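Local coordinates for protein endonuclease and methylase LlaGI (Lactococcus lactis, PDB 5FFJ) that probably recognises, methylates and cleaves DNA as a Type ISP restriction-modification enzyme joining a helicase-like ATPase, a methyltransferase and a specificity domain, here with its nuclease removed, at residues Leu609-Leu613 against Leu783-Tyr787; Ala637-Ile641 against Asp831-Thr835; Thr818-Thr822 against Leu902-Trp906. One frame throughout, in Å; residues are numbered along the deposited sequence.

Interactions 1 and 2 both join the coupler to the methyltransferase. Their centres lie about 13 Å apart, and they touch where Leu-609 and His-612 of helix 602-623 pack on Met-638 of helix 633-646. Along the chain the two coupler helices come first, then helix 783-797, then 818-822, then the residues leading into helix 834-841, and 902-906 last. Interaction 3 lies wholly within the methyltransferase. Its centre is about 23 Å from that of interaction 1 and about 25 Å from that of interaction 2, and it touches neither. Its nearest atom is about 8 Å from the DNA. The first two contacts thus fasten coupler helices to the methyltransferase. The third ties the short segment after strand 813-815 to helix 899-910.

Interaction 1: residues Leu609-Leu613 against Leu783-Tyr787; sequences LSQHL and LLSYY
Gln-611 and His-612 face Leu-784 and Leu-783 across two helix segments whose axes come within 10.8 Å, with their N-to-C directions 42° apart. The closest alpha carbons, those of Gln-611 and Leu-784, are 7.7 Å apart, so side chains fill the interface. Gln-611 sends an extended chain across Leu-784 at about a right angle. Methyl CD1 of Leu-784 lies against both ends of that chain, 3.7 Å from CB of Gln-611 and 3.4 Å from its amide oxygen OE1. Phe-693 packs on both residues. Leu-783 points its CD2 at the backbone of the facing helix, 4.0 Å from N of His-612. Helix 602-623 belongs to the coupler. Helix 783-797 follows strand 776-780 of the methyltransferase sheet, as in a Rossmann-like fold, so this contact bridges two domains. The polar link is a hydrogen bond of 3.0 Å between ND1 of His-612 and OH of Tyr-787. It is bent, at 138°, and either could be the donor. The hydroxyl sits at the imidazole edge, near the ring plane. With CG anti to the backbone N (chi1 168°), His-612 carries its ring to the tyrosine, and the two side chains cross at about a right angle. A leucine in place of His-612 would probably leave the buried Tyr-787 hydroxyl without this partner. The ring of Phe-619 meets that of Tyr-787, and Asn-632 also packs on this tyrosine.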
loop_
_atom_site.group_PDB
_atom_site.type_symbol
_atom_site.label_atom_id
_atom_site.label_comp_id
_atom_site.label_asym_id
_atom_site.label_seq_id
_atom_site.Cartn_x
_atom_site.Cartn_y
_atom_site.Cartn_z
ATOM N N LEU A 609 5.935 16.227 -13.134
ATOM C CA LEU A 609 5.643 17.609 -13.502
ATOM C C LEU A 609 4.155 17.900 -13.379
ATOM O O LEU A 609 3.766 19.025 -13.072
ATOM C CB LEU A 609 6.112 17.909 -14.926
ATOM C CG LEU A 609 7.228 18.947 -15.089
ATOM C CD1 LEU A 609 7.479 19.190 -16.568
ATOM C CD2 LEU A 609 6.905 20.262 -14.385
ATOM N N SER A 610 3.326 16.890 -13.630
ATOM C CA SER A 610 1.886 17.033 -13.458
ATOM C C SER A 610 1.594 17.514 -12.045
ATOM O O SER A 610 1.020 18.583 -11.855
ATOM C CB SER A 610 1.163 15.712 -13.729
ATOM O OG SER A 610 -0.233 15.839 -13.512
ATOM N N GLN A 611 2.023 16.722 -11.066
ATOM C CA GLN A 611 1.844 17.044 -9.653
ATOM C C GLN A 611 2.307 18.458 -9.315
ATOM O O GLN A 611 1.727 19.117 -8.452
ATOM C CB GLN A 611 2.603 16.036 -8.787
ATOM C CG GLN A 611 2.075 14.613 -8.879
ATOM C CD GLN A 611 2.949 13.618 -8.137
ATOM O OE1 GLN A 611 3.987 13.979 -7.582
ATOM N NE2 GLN A 611 2.531 12.357 -8.125
ATOM N N HIS A 612 3.354 18.920 -9.992
ATOM C CA HIS A 612 3.856 20.272 -9.778
ATOM C C HIS A 612 2.864 21.316 -10.286
ATOM O O HIS A 612 2.580 22.296 -9.596
ATOM C CB HIS A 612 5.207 20.467 -10.467
ATOM C CG HIS A 612 5.644 21.896 -10.532
ATOM N ND1 HIS A 612 6.246 22.540 -9.472
ATOM C CD2 HIS A 612 5.549 22.813 -11.523
ATOM C CE1 HIS A 612 6.513 23.788 -9.811
ATOM N NE2 HIS A 612 6.103 23.979 -11.053
ATOM N N LEU A 613 2.343 21.099 -11.491
ATOM C CA LEU A 613 1.392 22.026 -12.098
ATOM C C LEU A 613 0.150 22.203 -11.230
ATOM O O LEU A 613 -0.397 23.302 -11.131
ATOM C CB LEU A 613 0.972 21.541 -13.489
ATOM C CG LEU A 613 2.039 21.454 -14.584
ATOM C CD1 LEU A 613 1.393 21.074 -15.911
ATOM C CD2 LEU A 613 2.822 22.748 -14.718
ATOM N N LEU A 783 8.691 14.390 -4.769
ATOM C CA LEU A 783 8.429 15.798 -5.054
ATOM C C LEU A 783 7.563 16.457 -3.983
ATOM O O LEU A 783 7.970 17.440 -3.363
ATOM C CB LEU A 783 7.750 15.936 -6.419
ATOM C CG LEU A 783 7.363 17.350 -6.855
ATOM C CD1 LEU A 783 8.597 18.215 -7.052
ATOM C CD2 LEU A 783 6.541 17.292 -8.130
ATOM N N LEU A 784 6.367 15.917 -3.775
ATOM C CA LEU A 784 5.410 16.507 -2.844
ATOM C C LEU A 784 5.898 16.465 -1.401
ATOM O O LEU A 784 5.547 17.328 -0.597
ATOM C CB LEU A 784 4.063 15.795 -2.953
ATOM C CG LEU A 784 3.086 16.405 -3.961
ATOM C CD1 LEU A 784 3.728 16.564 -5.329
ATOM C CD2 LEU A 784 1.832 15.553 -4.055
ATOM N N SER A 785 6.702 15.461 -1.073
ATOM C CA SER A 785 7.254 15.347 0.269
ATOM C C SER A 785 8.354 16.384 0.472
ATOM O O SER A 785 8.560 16.872 1.583
ATOM C CB SER A 785 7.796 13.939 0.511
ATOM O OG SER A 785 6.778 12.969 0.331
ATOM N N TYR A 786 9.053 16.722 -0.607
ATOM C CA TYR A 786 10.108 17.728 -0.555
ATOM C C TYR A 786 9.531 19.117 -0.287
ATOM O O TYR A 786 9.956 19.804 0.642
ATOM C CB TYR A 786 10.912 17.731 -1.858
ATOM C CG TYR A 786 11.798 18.946 -2.039
ATOM C CD1 TYR A 786 11.303 20.114 -2.604
ATOM C CD2 TYR A 786 13.131 18.922 -1.652
ATOM C CE1 TYR A 786 12.104 21.225 -2.770
ATOM C CE2 TYR A 786 13.942 20.030 -1.819
ATOM C CZ TYR A 786 13.423 21.178 -2.376
ATOM O OH TYR A 786 14.230 22.280 -2.541
ATOM N N TYR A 787 8.571 19.525 -1.117
ATOM C CA TYR A 787 7.908 20.821 -0.972
ATOM C C TYR A 787 7.369 21.017 0.440
ATOM O O TYR A 787 7.719 21.978 1.127
ATOM C CB TYR A 787 6.750 20.952 -1.968
ATOM C CG TYR A 787 7.146 21.139 -3.418
ATOM C CD1 TYR A 787 8.383 21.662 -3.770
ATOM C CD2 TYR A 787 6.266 20.801 -4.439
ATOM C CE1 TYR A 787 8.733 21.837 -5.098
ATOM C CE2 TYR A 787 6.607 20.971 -5.766
ATOM C CZ TYR A 787 7.841 21.488 -6.090
ATOM O OH TYR A 787 8.180 21.658 -7.414
#

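Interaction 2: residues Ala637-Ile641 against Asp831-Thr835; sequences AMESI and DYFGT
Tyr-832 and Phe-833 press two aromatic rings on Ala-637, Ser-640 and Ile-641 of coupler helix 633-646. The two aromatic residues belong to the methyltransferase, on the turn that leads into helix 834-841, so the contact is a second seam between the two domains. Ala-637 and Phe-833 mark the closest backbone approach, with their alpha carbons 5.5 Å apart.

Tyr-832 comes first along the turn. OG of Ser-640 meets its ring at the edge, near the plane, next to CE1. The serine hydroxyl has its own bond within the helix, donated from OG of Ser-640 to O of Ala-637 at 2.6 Å. That donor stands above the carbonyl plane, 48° out of it. A chi1 of 65° sets the hydroxyl between the backbone N and the carbonyl carbon, from where it reaches back three residues to this oxygen. Ile-641 crosses Tyr-832 at about a right angle, with its CD1 methyl beside CZ and the phenol oxygen of the tyrosine, 3.7 Å from OH. That oxygen is hydrogen-bonded to Glu-584 of helix 580-595, so a second coupler helix holds the end of this ring.

Phe-833 follows and offers a face. The methyl of Ala-637 sits over it in a CH-pi contact, CB being 3.8 Å from the centroid of the Phe-833 ring and 30° off its normal. Val-634, Ser-591 and Asn-595 also touch this phenylalanine. The edge of the same ring points at Met-638, whose SD lies near the ring plane, 4.5 Å from CZ of Phe-833.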
loop_
_atom_site.group_PDB
_atom_site.type_symbol
_atom_site.label_atom_id
_atom_site.label_comp_id
_atom_site.label_asym_id
_atom_site.label_seq_id
_atom_site.Cartn_x
_atom_site.Cartn_y
_atom_site.Cartn_z
ATOM N N ALA A 637 12.955 25.170 -11.353
ATOM C CA ALA A 637 13.361 24.154 -12.319
ATOM C C ALA A 637 12.142 23.562 -13.016
ATOM O O ALA A 637 12.192 23.244 -14.205
ATOM C CB ALA A 637 14.164 23.060 -11.639
ATOM N N MET A 638 11.054 23.417 -12.270
ATOM C CA MET A 638 9.797 22.949 -12.836
ATOM C C MET A 638 9.086 24.094 -13.559
ATOM O O MET A 638 8.534 23.908 -14.639
ATOM C CB MET A 638 8.895 22.370 -11.746
ATOM C CG MET A 638 9.392 21.072 -11.121
ATOM S SD MET A 638 9.356 19.674 -12.261
ATOM C CE MET A 638 9.126 18.316 -11.116
ATOM N N GLU A 639 9.109 25.281 -12.956
ATOM C CA GLU A 639 8.468 26.459 -13.537
ATOM C C GLU A 639 9.258 26.977 -14.737
ATOM O O GLU A 639 8.800 27.876 -15.445
ATOM C CB GLU A 639 8.315 27.573 -12.495
ATOM C CG GLU A 639 6.914 27.695 -11.912
ATOM C CD GLU A 639 5.960 28.410 -12.849
ATOM O OE1 GLU A 639 5.470 27.770 -13.802
ATOM O OE2 GLU A 639 5.709 29.616 -12.637
ATOM N N SER A 640 10.440 26.410 -14.962
ATOM C CA SER A 640 11.217 26.716 -16.159
ATOM C C SER A 640 10.825 25.788 -17.302
ATOM O O SER A 640 10.434 26.249 -18.373
ATOM C CB SER A 640 12.718 26.590 -15.891
ATOM O OG SER A 640 13.069 25.252 -15.588
ATOM N N ILE A 641 10.936 24.484 -17.066
ATOM C CA ILE A 641 10.664 23.481 -18.096
ATOM C C ILE A 641 9.259 23.621 -18.680
ATOM O O ILE A 641 9.036 23.304 -19.849
ATOM C CB ILE A 641 10.854 22.044 -17.540
ATOM C CG1 ILE A 641 10.554 20.982 -18.606
ATOM C CG2 ILE A 641 9.982 21.815 -16.315
ATOM C CD1 ILE A 641 11.413 21.091 -19.846
ATOM N N ASP A 831 22.742 20.741 -17.463
ATOM C CA ASP A 831 22.040 20.756 -16.185
ATOM C C ASP A 831 20.656 21.408 -16.182
ATOM O O ASP A 831 20.413 22.436 -16.821
ATOM C CB ASP A 831 22.901 21.457 -15.132
ATOM C CG ASP A 831 23.849 22.475 -15.735
ATOM O OD1 ASP A 831 23.559 22.980 -16.840
ATOM O OD2 ASP A 831 24.888 22.768 -15.103
ATOM N N TYR A 832 19.761 20.742 -15.461
ATOM C CA TYR A 832 18.548 21.321 -14.908
ATOM C C TYR A 832 18.728 21.066 -13.417
ATOM O O TYR A 832 19.558 20.234 -13.049
ATOM C CB TYR A 832 17.287 20.646 -15.454
ATOM C CG TYR A 832 16.518 21.380 -16.533
ATOM C CD1 TYR A 832 15.664 22.440 -16.231
ATOM C CD2 TYR A 832 16.607 20.973 -17.853
ATOM C CE1 TYR A 832 14.945 23.088 -17.235
ATOM C CE2 TYR A 832 15.900 21.607 -18.849
ATOM C CZ TYR A 832 15.069 22.660 -18.540
ATOM O OH TYR A 832 14.369 23.283 -19.545
ATOM N N PHE A 833 17.999 21.776 -12.561
ATOM C CA PHE A 833 18.122 21.589 -11.112
ATOM C C PHE A 833 19.552 21.814 -10.615
ATOM O O PHE A 833 19.868 21.474 -9.480
ATOM C CB PHE A 833 17.680 20.176 -10.694
ATOM C CG PHE A 833 16.306 19.786 -11.170
ATOM C CD1 PHE A 833 15.184 20.085 -10.414
ATOM C CD2 PHE A 833 16.140 19.092 -12.357
ATOM C CE1 PHE A 833 13.922 19.719 -10.844
ATOM C CE2 PHE A 833 14.880 18.723 -12.792
ATOM C CZ PHE A 833 13.770 19.036 -12.034
ATOM N N GLY A 834 20.411 22.384 -11.458
ATOM C CA GLY A 834 21.830 22.488 -11.153
ATOM C C GLY A 834 22.088 23.166 -9.823
ATOM O O GLY A 834 23.076 22.889 -9.141
ATOM N N THR A 835 21.180 24.059 -9.452
ATOM C CA THR A 835 21.263 24.748 -8.175
ATOM C C THR A 835 20.870 23.817 -7.030
ATOM O O THR A 835 21.306 24.001 -5.893
ATOM C CB THR A 835 20.361 25.996 -8.154
ATOM O OG1 THR A 835 20.464 26.649 -6.883
ATOM C CG2 THR A 835 18.911 25.616 -8.411
#

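Interaction 3: residues Thr818-Thr822 against Leu902-Trp906; sequences TFEST and LSIRW
The indole nitrogen NE1 of Trp-906 donates a weak hydrogen bond to OG1 of Thr-822, 3.0 Å long and bent, with 120° at the hydrogen. The threonine oxygen stands at the edge of the indole, near its plane. Trp-906 has its CG anti to the backbone N (chi1 -175°), which carries the ring off its helix and across to the short segment 818-822. There the indole is held mainly by packing. Thr-818 comes over one face and crosses the tryptophan at about a right angle. Its CB makes a CH-pi contact, 4.1 Å from the centroid of the six-membered ring of Trp-906. OG1 of Thr-818 also lies over the indole, above its centre.

Phe-819 adds an offset edge-to-face pair. Its edge is turned toward the indole face, with planes at 87° and the centroids of its ring and the five-membered ring of Trp-906 5.6 Å apart. The rim of the phenyl ring then runs along helix 899-910. CE1 of Phe-819 lies 3.7 Å from CB of Trp-906, and CZ of Phe-819 lies 3.8 Å from CB of Leu-902. Ser-903 meets the same rim with its hydroxyl near the ring plane, while that hydroxyl is hydrogen-bonded to O of Ser-899 one turn back.

Ser-903 touches Pro-855 and Pro-856, in an Asn-Pro-Pro-Tyr sequence like the catalytic motif of N6-adenine methyltransferases, which places the contact beside the probable active site. Segment 818-822 follows strand 813-815 at the outer margin of the mixed sheet. Helix 899-910 precedes strand 915-922 of that sheet, while helix 874-885 packs on Phe-819 and Arg-905, and Tyr-873 just before it brings a further ring to Phe-819.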
loop_
_atom_site.group_PDB
_atom_site.type_symbol
_atom_site.label_atom_id
_atom_site.label_comp_id
_atom_site.label_asym_id
_atom_site.label_seq_id
_atom_site.Cartn_x
_atom_site.Cartn_y
_atom_site.Cartn_z
ATOM N N THR A 818 19.740 9.649 -1.348
ATOM C CA THR A 818 21.027 9.740 -0.659
ATOM C C THR A 818 21.894 8.529 -0.956
ATOM O O THR A 818 23.118 8.595 -0.862
ATOM C CB THR A 818 20.871 9.858 0.871
ATOM O OG1 THR A 818 20.603 8.570 1.437
ATOM C CG2 THR A 818 19.754 10.814 1.230
ATOM N N PHE A 819 21.254 7.421 -1.308
ATOM C CA PHE A 819 21.982 6.215 -1.658
ATOM C C PHE A 819 22.689 6.391 -2.999
ATOM O O PHE A 819 23.859 6.039 -3.142
ATOM C CB PHE A 819 21.039 5.015 -1.712
ATOM C CG PHE A 819 20.490 4.608 -0.374
ATOM C CD1 PHE A 819 21.326 4.461 0.720
ATOM C CD2 PHE A 819 19.136 4.368 -0.212
ATOM C CE1 PHE A 819 20.824 4.083 1.950
ATOM C CE2 PHE A 819 18.628 3.991 1.017
ATOM C CZ PHE A 819 19.473 3.848 2.098
ATOM N N GLU A 820 21.973 6.938 -3.979
ATOM C CA GLU A 820 22.534 7.158 -5.309
ATOM C C GLU A 820 23.557 8.294 -5.294
ATOM O O GLU A 820 24.357 8.431 -6.219
ATOM C CB GLU A 820 21.421 7.468 -6.314
ATOM C CG GLU A 820 21.856 7.456 -7.781
ATOM C CD GLU A 820 22.107 6.058 -8.312
ATOM O OE1 GLU A 820 21.228 5.524 -9.025
ATOM O OE2 GLU A 820 23.185 5.495 -8.028
ATOM N N SER A 821 23.531 9.109 -4.244
ATOM C CA SER A 821 24.462 10.226 -4.129
ATOM C C SER A 821 25.911 9.750 -4.135
ATOM O O SER A 821 26.729 10.233 -4.919
ATOM C CB SER A 821 24.184 11.027 -2.856
ATOM O OG SER A 821 22.897 11.619 -2.897
ATOM N N THR A 822 26.222 8.797 -3.262
ATOM C CA THR A 822 27.587 8.297 -3.117
ATOM C C THR A 822 27.917 7.188 -4.116
ATOM O O THR A 822 28.967 6.552 -4.016
ATOM C CB THR A 822 27.833 7.757 -1.694
ATOM O OG1 THR A 822 26.862 6.747 -1.388
ATOM C CG2 THR A 822 27.737 8.875 -0.671
ATOM N N LEU A 902 20.759 -0.734 4.665
ATOM C CA LEU A 902 21.497 0.127 3.750
ATOM C C LEU A 902 21.674 1.508 4.371
ATOM O O LEU A 902 22.743 2.111 4.277
ATOM C CB LEU A 902 20.774 0.247 2.407
ATOM C CG LEU A 902 20.554 -1.036 1.604
ATOM C CD1 LEU A 902 19.802 -0.732 0.313
ATOM C CD2 LEU A 902 21.872 -1.727 1.305
ATOM N N SER A 903 20.615 2.000 5.007
ATOM C CA SER A 903 20.632 3.318 5.630
ATOM C C SER A 903 21.680 3.404 6.733
ATOM O O SER A 903 22.389 4.403 6.847
ATOM C CB SER A 903 19.253 3.655 6.198
ATOM O OG SER A 903 18.285 3.738 5.167
ATOM N N ILE A 904 21.773 2.358 7.549
ATOM C CA ILE A 904 22.776 2.312 8.606
ATOM C C ILE A 904 24.170 2.267 7.989
ATOM O O ILE A 904 25.092 2.920 8.476
ATOM C CB ILE A 904 22.575 1.094 9.534
ATOM C CG1 ILE A 904 21.241 1.209 10.275
ATOM C CG2 ILE A 904 23.724 0.985 10.542
ATOM C CD1 ILE A 904 20.848 -0.035 11.046
ATOM N N ARG A 905 24.316 1.493 6.919
ATOM C CA ARG A 905 25.587 1.390 6.212
ATOM C C ARG A 905 25.990 2.744 5.639
ATOM O O ARG A 905 27.062 3.265 5.949
ATOM C CB ARG A 905 25.494 0.349 5.093
ATOM C CG ARG A 905 26.772 0.159 4.272
ATOM C CD ARG A 905 27.863 -0.534 5.072
ATOM N NE ARG A 905 28.571 0.380 5.963
ATOM C CZ ARG A 905 29.345 -0.005 6.973
ATOM N NH1 ARG A 905 29.510 -1.294 7.240
ATOM N NH2 ARG A 905 29.951 0.902 7.725
ATOM N N TRP A 906 25.120 3.302 4.804
ATOM C CA TRP A 906 25.378 4.579 4.147
ATOM C C TRP A 906 25.665 5.683 5.158
ATOM O O TRP A 906 26.502 6.554 4.920
ATOM C CB TRP A 906 24.188 4.972 3.272
ATOM C CG TRP A 906 24.413 6.213 2.473
ATOM C CD1 TRP A 906 24.800 6.288 1.168
ATOM C CD2 TRP A 906 24.264 7.565 2.925
ATOM N NE1 TRP A 906 24.901 7.600 0.777
ATOM C CE2 TRP A 906 24.577 8.404 1.838
ATOM C CE3 TRP A 906 23.895 8.146 4.142
ATOM C CZ2 TRP A 906 24.534 9.793 1.932
ATOM C CZ3 TRP A 906 23.854 9.526 4.232
ATOM C CH2 TRP A 906 24.171 10.333 3.134
#